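Local coordinates for 3-oxoacyl-[acyl-carrier-protein] synthase 3 (Pseudomonas aeruginosa, PDB 2X3E), which catalyses the condensation of acetyl-CoA with malonyl-ACP to give 3-oxobutanoyl-ACP, the first condensation step of fatty acid biosynthesis, at the interface of chains A and B. Coordinates in Å, arbitrary orientation; residue numbers count along the deposited sequence, not the author numbering. Chains: chain A/B, 3-oxoacyl-[acyl-carrier-protein] synthase 3.

Contact 1: the interface of chains A and B. Residues chain A 81, 111, 142, 192-194, 312-313; chain B 87-88.
B:Cys87 and B:Pro88 reach from one subunit of the FabH homodimer into the other, where A:Thr194, A:Ala312 and A:Ala111 receive them. B:Cys87 has the most surface buried here, and its backbone forms an antiparallel beta bridge with A:Thr194 of strand 192-195. The amide N of A:Thr194 gives a hydrogen bond to B:Cys87 O (2.7 Å). In return B:Cys87 N donates to A:Thr194 O at 3.1 Å. B:Cys87 is thus held through its own N and O; its thiol SG, anti to the backbone N (chi1 -177°), points tip-first into chain A. There the sulfur meets the methyl of A:Ala312, CB to B:Cys87 SG 3.7 Å, and that of A:Ala111, CB to the same SG 3.8 Å. A:Phe142 reaches it with the tip of its ring, CZ lying 4.0 Å from B:Cys87 SG, while A:Ser81 closes in with CB and OG. B:Pro88 follows a cis peptide bond and lays its ring against the loop at A:Ala312 and A:Gly313. B:Pro88 CB lies 3.6 Å from A:Ala312 CB and also rests on the CA of A:Gly313. At the far corner of the B:Pro88 ring, CD faces A:Leu192 O and A:Met193 CG, the methionine chain running at a slant past the ring. A:Ala111 adjoins A:Ala112, the changed active-site position. B:Cys87 sits where FabH enzymes take a residue from the partner subunit to line the acyl pocket, so dimerisation probably helps to complete each active site.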
ATOM      1  N   SER A  81      -2.724   1.676  -8.298  1.00 13.98           N
ATOM      2  CA  SER A  81      -4.051   1.063  -8.166  1.00 14.56           C
ATOM      3  C   SER A  81      -4.264  -0.020  -9.238  1.00 14.93           C
ATOM      4  O   SER A  81      -5.370  -0.535  -9.397  1.00 15.44           O
ATOM      5  CB  SER A  81      -5.140   2.126  -8.309  1.00 15.42           C
ATOM      6  OG  SER A  81      -4.916   3.207  -7.425  1.00 15.63           O
ATOM      7  N   ALA A 111      -4.760   5.969  -5.081  1.00 13.99           N
ATOM      8  CA  ALA A 111      -5.303   6.480  -6.329  1.00 14.37           C
ATOM      9  C   ALA A 111      -4.433   7.599  -6.910  1.00 14.43           C
ATOM     10  O   ALA A 111      -3.211   7.457  -6.980  1.00 13.89           O
ATOM     11  CB  ALA A 111      -6.754   6.941  -6.117  1.00 14.72           C
ATOM     12  N   PHE A 142      -4.164   2.537 -16.135  1.00 16.42           N
ATOM     13  CA  PHE A 142      -5.621   2.673 -16.136  1.00 16.98           C
ATOM     14  C   PHE A 142      -6.294   2.266 -17.439  1.00 17.88           C
ATOM     15  O   PHE A 142      -7.450   1.855 -17.412  1.00 18.08           O
ATOM     16  CB  PHE A 142      -6.045   4.102 -15.766  1.00 16.70           C
ATOM     17  CG  PHE A 142      -6.439   4.263 -14.327  1.00 16.03           C
ATOM     18  CD1 PHE A 142      -5.621   3.791 -13.314  1.00 15.21           C
ATOM     19  CD2 PHE A 142      -7.632   4.892 -13.981  1.00 16.17           C
ATOM     20  CE1 PHE A 142      -5.979   3.940 -11.984  1.00 16.08           C
ATOM     21  CE2 PHE A 142      -7.995   5.042 -12.654  1.00 15.93           C
ATOM     22  CZ  PHE A 142      -7.162   4.564 -11.652  1.00 15.88           C
ATOM     23  N   LEU A 192     -15.244   8.191  -7.542  1.00 21.81           N
ATOM     24  CA  LEU A 192     -14.290   7.637  -8.501  1.00 21.89           C
ATOM     25  C   LEU A 192     -14.025   6.204  -8.077  1.00 21.56           C
ATOM     26  O   LEU A 192     -13.576   5.973  -6.950  1.00 20.82           O
ATOM     27  CB  LEU A 192     -12.957   8.400  -8.451  1.00 21.51           C
ATOM     28  CG  LEU A 192     -12.935   9.906  -8.720  1.00 23.34           C
ATOM     29  CD1 LEU A 192     -11.948  10.608  -7.786  1.00 24.12           C
ATOM     30  CD2 LEU A 192     -12.595  10.206 -10.175  1.00 25.31           C
ATOM     31  N   MET A 193     -14.291   5.243  -8.958  1.00 21.73           N
ATOM     32  CA  MET A 193     -14.160   3.841  -8.573  1.00 21.91           C
ATOM     33  C   MET A 193     -13.889   2.864  -9.711  1.00 21.33           C
ATOM     34  O   MET A 193     -14.467   2.964 -10.786  1.00 21.04           O
ATOM     35  CB  MET A 193     -15.425   3.381  -7.841  1.00 23.00           C
ATOM     36  CG  MET A 193     -15.197   2.152  -6.967  1.00 25.48           C
ATOM     37  SD  MET A 193     -16.706   1.673  -6.152  1.00 33.73           S
ATOM     38  CE  MET A 193     -17.606   1.018  -7.540  1.00 34.12           C
ATOM     39  N   THR A 194     -13.008   1.907  -9.428  1.00 20.50           N
ATOM     40  CA  THR A 194     -12.870   0.688 -10.214  1.00 20.55           C
ATOM     41  C   THR A 194     -13.234  -0.454  -9.278  1.00 20.98           C
ATOM     42  O   THR A 194     -12.489  -0.749  -8.351  1.00 20.09           O
ATOM     43  CB  THR A 194     -11.438   0.491 -10.726  1.00 20.14           C
ATOM     44  OG1 THR A 194     -11.049   1.640 -11.482  1.00 19.91           O
ATOM     45  CG2 THR A 194     -11.346  -0.756 -11.616  1.00 19.82           C
ATOM     46  N   ALA A 312      -9.298   9.389  -5.977  1.00 14.55           N
ATOM     47  CA  ALA A 312     -10.224   8.418  -5.432  1.00 15.01           C
ATOM     48  C   ALA A 312      -9.913   8.122  -3.967  1.00 14.34           C
ATOM     49  O   ALA A 312      -8.746   8.160  -3.549  1.00 14.03           O
ATOM     50  CB  ALA A 312     -10.192   7.133  -6.259  1.00 15.35           C
ATOM     51  N   GLY A 313     -10.967   7.825  -3.204  1.00 14.18           N
ATOM     52  CA  GLY A 313     -10.859   7.552  -1.774  1.00 13.84           C
ATOM     53  C   GLY A 313     -12.021   8.134  -0.975  1.00 14.00           C
ATOM     54  O   GLY A 313     -12.717   7.394  -0.291  1.00 13.99           O
TER
ATOM     55  N   CYS B  87      -9.847   0.285  -7.106  1.00 16.67           N
ATOM     56  CA  CYS B  87      -9.582   1.696  -6.849  1.00 16.23           C
ATOM     57  C   CYS B  87     -10.893   2.280  -6.332  1.00 15.98           C
ATOM     58  O   CYS B  87     -11.936   2.050  -6.937  1.00 16.80           O
ATOM     59  CB  CYS B  87      -9.152   2.407  -8.133  1.00 16.88           C
ATOM     60  SG  CYS B  87      -8.700   4.168  -7.938  1.00 17.04           S
ATOM     61  N   PRO B  88     -10.868   3.011  -5.211  1.00 15.06           N
ATOM     62  CA  PRO B  88      -9.756   3.430  -4.373  1.00 14.39           C
ATOM     63  C   PRO B  88      -9.354   2.389  -3.340  1.00 13.87           C
ATOM     64  O   PRO B  88      -9.837   1.264  -3.367  1.00 13.97           O
ATOM     65  CB  PRO B  88     -10.336   4.642  -3.648  1.00 14.27           C
ATOM     66  CG  PRO B  88     -11.767   4.287  -3.451  1.00 14.74           C
ATOM     67  CD  PRO B  88     -12.156   3.499  -4.675  1.00 15.39           C
TER

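Contact 2: the interface of chains A and B. Residues chain A 106, 108, 120-121, 125; chain B 106, 108, 120-121, 125.
A:Phe106 and B:Leu108 interlock across the two-fold axis, as do B:Phe106 and A:Leu108, at the centre of this thiolase-fold dimer interface. Strands 104-109 of the two subunits run antiparallel here, with A:Leu108 bridged to B:Leu108, so the sheet continues from one subunit into the other. The strand side is the tightly packed part. B:Leu108 lays its CD1 methyl over one face of the A:Phe106 ring, 3.9 Å from the centroid and displaced from the ring centre, in a CH-pi contact; A:Leu108 does the same to B:Phe106. Each leucine crosses the phenylalanine of the other chain at about a right angle. The branch carbon joins in at the ring's near corner, A:Leu108 CG lying 3.6 Å from B:Phe106 CD1. Leucine CG is anti to the backbone N (A:Leu108 chi1 -176°), which extends the branch across to the opposite ring. The phenylalanine takes the crowded position between backbone N and carbonyl carbon (A:Phe106 chi1 66°) and thereby turns its ring edge to its own helix 114-127, where the in-plane neighbours are A:Ser121 OG and A:Leu125 CD1.

Between the paired helices the contact is looser, polar and bridged by a water. The hydroxyls of A:Ser121 and B:Ser121 meet tip to tip, OG to OG 3.1 Å, in a hydrogen bond in which either hydroxyl could be the donor. Water 1 sits beside the pair, within hydrogen-bonding distance of both OG atoms and of both serine carbonyls. Water 1 lies 2.7 Å from A:Ser121 O. To B:Ser121 O the distance from water 1 is 2.9 Å. The two carbonyls need the hydrogens of the water, so the bonds among the two hydroxyls and the water oxygen probably alternate. Farther out, A:Leu125 touches with one methyl, A:Leu125 CD2 being 3.7 Å from B:Ala120 O. B:Leu125 makes the equivalent light contact, B:Leu125 CD2 lying 3.8 Å from A:Ala120 O.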
ATOM      1  N   PHE A 106       6.874  -2.914  -1.107  1.00 13.53           N
ATOM      2  CA  PHE A 106       5.415  -3.001  -1.009  1.00 13.35           C
ATOM      3  C   PHE A 106       4.719  -2.004  -1.930  1.00 12.97           C
ATOM      4  O   PHE A 106       5.346  -1.057  -2.401  1.00 12.60           O
ATOM      5  CB  PHE A 106       4.956  -2.805   0.454  1.00 13.47           C
ATOM      6  CG  PHE A 106       5.214  -1.417   1.023  1.00 13.55           C
ATOM      7  CD1 PHE A 106       4.262  -0.405   0.898  1.00 13.79           C
ATOM      8  CD2 PHE A 106       6.386  -1.140   1.727  1.00 13.82           C
ATOM      9  CE1 PHE A 106       4.481   0.862   1.438  1.00 13.77           C
ATOM     10  CE2 PHE A 106       6.615   0.114   2.277  1.00 14.03           C
ATOM     11  CZ  PHE A 106       5.664   1.126   2.130  1.00 13.84           C
ATOM     12  N   LEU A 108       1.498   0.788  -2.419  1.00 12.75           N
ATOM     13  CA  LEU A 108       0.671   1.726  -1.660  1.00 12.86           C
ATOM     14  C   LEU A 108      -0.501   2.143  -2.534  1.00 13.21           C
ATOM     15  O   LEU A 108      -0.310   2.484  -3.699  1.00 13.74           O
ATOM     16  CB  LEU A 108       1.501   2.947  -1.245  1.00 12.76           C
ATOM     17  CG  LEU A 108       0.823   3.993  -0.348  1.00 13.06           C
ATOM     18  CD1 LEU A 108       1.860   4.671   0.552  1.00 12.96           C
ATOM     19  CD2 LEU A 108       0.039   5.040  -1.158  1.00 12.81           C
ATOM     20  N   ALA A 120       5.371  10.556   1.489  1.00 14.30           N
ATOM     21  CA  ALA A 120       5.189  10.555   2.940  1.00 14.66           C
ATOM     22  C   ALA A 120       5.663   9.228   3.537  1.00 15.12           C
ATOM     23  O   ALA A 120       6.380   9.212   4.533  1.00 15.08           O
ATOM     24  CB  ALA A 120       3.719  10.792   3.292  1.00 14.40           C
ATOM     25  N   SER A 121       5.245   8.124   2.924  1.00 15.68           N
ATOM     26  CA  SER A 121       5.550   6.791   3.453  1.00 16.57           C
ATOM     27  C   SER A 121       7.035   6.462   3.337  1.00 16.46           C
ATOM     28  O   SER A 121       7.667   6.074   4.329  1.00 17.09           O
ATOM     29  CB  SER A 121       4.708   5.722   2.751  1.00 16.62           C
ATOM     30  OG  SER A 121       4.932   4.443   3.333  1.00 19.34           O
ATOM     31  N   LEU A 125       9.941   6.419   6.281  1.00 14.80           N
ATOM     32  CA  LEU A 125      10.757   5.224   6.495  1.00 14.90           C
ATOM     33  C   LEU A 125      12.235   5.600   6.592  1.00 15.17           C
ATOM     34  O   LEU A 125      12.958   5.076   7.432  1.00 15.46           O
ATOM     35  CB  LEU A 125      10.559   4.208   5.369  1.00 14.89           C
ATOM     36  CG  LEU A 125       9.267   3.392   5.366  1.00 15.20           C
ATOM     37  CD1 LEU A 125       9.111   2.682   4.013  1.00 15.86           C
ATOM     38  CD2 LEU A 125       9.252   2.397   6.508  1.00 15.03           C
TER
ATOM     39  N   PHE B 106      -4.520   4.971   3.728  1.00 13.65           N
ATOM     40  CA  PHE B 106      -4.198   4.196   2.530  1.00 13.52           C
ATOM     41  C   PHE B 106      -4.143   2.692   2.834  1.00 13.44           C
ATOM     42  O   PHE B 106      -4.128   2.282   3.999  1.00 13.57           O
ATOM     43  CB  PHE B 106      -2.873   4.675   1.916  1.00 13.78           C
ATOM     44  CG  PHE B 106      -1.664   4.505   2.820  1.00 13.79           C
ATOM     45  CD1 PHE B 106      -0.909   3.342   2.778  1.00 13.40           C
ATOM     46  CD2 PHE B 106      -1.260   5.529   3.673  1.00 14.86           C
ATOM     47  CE1 PHE B 106       0.215   3.178   3.587  1.00 14.41           C
ATOM     48  CE2 PHE B 106      -0.133   5.378   4.488  1.00 14.84           C
ATOM     49  CZ  PHE B 106       0.602   4.203   4.443  1.00 14.79           C
ATOM     50  N   LEU B 108      -1.955  -0.910   2.250  1.00 13.29           N
ATOM     51  CA  LEU B 108      -0.600  -1.397   2.026  1.00 13.35           C
ATOM     52  C   LEU B 108      -0.675  -2.857   1.599  1.00 13.51           C
ATOM     53  O   LEU B 108      -1.380  -3.650   2.221  1.00 13.93           O
ATOM     54  CB  LEU B 108       0.232  -1.245   3.305  1.00 13.33           C
ATOM     55  CG  LEU B 108       1.705  -1.656   3.229  1.00 13.67           C
ATOM     56  CD1 LEU B 108       2.571  -0.827   4.185  1.00 14.62           C
ATOM     57  CD2 LEU B 108       1.879  -3.152   3.503  1.00 13.65           C
ATOM     58  N   ALA B 120       5.863  -1.076  10.230  1.00 14.75           N
ATOM     59  CA  ALA B 120       6.995  -0.281   9.755  1.00 15.11           C
ATOM     60  C   ALA B 120       6.532   1.048   9.169  1.00 15.24           C
ATOM     61  O   ALA B 120       7.079   2.100   9.498  1.00 15.37           O
ATOM     62  CB  ALA B 120       7.810  -1.066   8.707  1.00 15.06           C
ATOM     63  N   SER B 121       5.516   1.000   8.314  1.00 15.40           N
ATOM     64  CA  SER B 121       5.034   2.196   7.632  1.00 15.94           C
ATOM     65  C   SER B 121       4.356   3.140   8.620  1.00 15.91           C
ATOM     66  O   SER B 121       4.722   4.313   8.712  1.00 16.47           O
ATOM     67  CB  SER B 121       4.073   1.826   6.493  1.00 15.93           C
ATOM     68  OG  SER B 121       3.637   2.987   5.797  1.00 17.76           O
ATOM     69  N   LEU B 125       5.629   6.745  10.093  1.00 14.31           N
ATOM     70  CA  LEU B 125       4.823   7.967   9.943  1.00 14.69           C
ATOM     71  C   LEU B 125       4.725   8.726  11.270  1.00 15.22           C
ATOM     72  O   LEU B 125       4.858   9.956  11.303  1.00 15.76           O
ATOM     73  CB  LEU B 125       3.421   7.659   9.409  1.00 14.49           C
ATOM     74  CG  LEU B 125       3.340   7.248   7.936  1.00 14.67           C
ATOM     75  CD1 LEU B 125       1.966   6.658   7.587  1.00 14.07           C
ATOM     76  CD2 LEU B 125       3.664   8.423   7.046  1.00 14.27           C
TER
HETATM   77  O   HOH W   1       5.985   5.001   6.205  1.00 17.60           O

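The C-alpha centres of contact 1 and contact 2 lie about 18 Å apart in the same homodimer interface. No residue is common to both, but the chain connects them: strand 104-109 and helix 114-127 of contact 2 flank the 3-10 helix 111-113, which supplies a wall of contact 1 and carries the active-site position A:Ala112. A:Ala112 is about 6 Å from the centre of contact 1. From A:Ala112 to the centre of contact 2 is about 15 Å. Contact 2 straddles the two-fold axis, whereas contact 1 recurs with chains exchanged, so the central pairing probably sets the register in which each subunit completes the other's pocket.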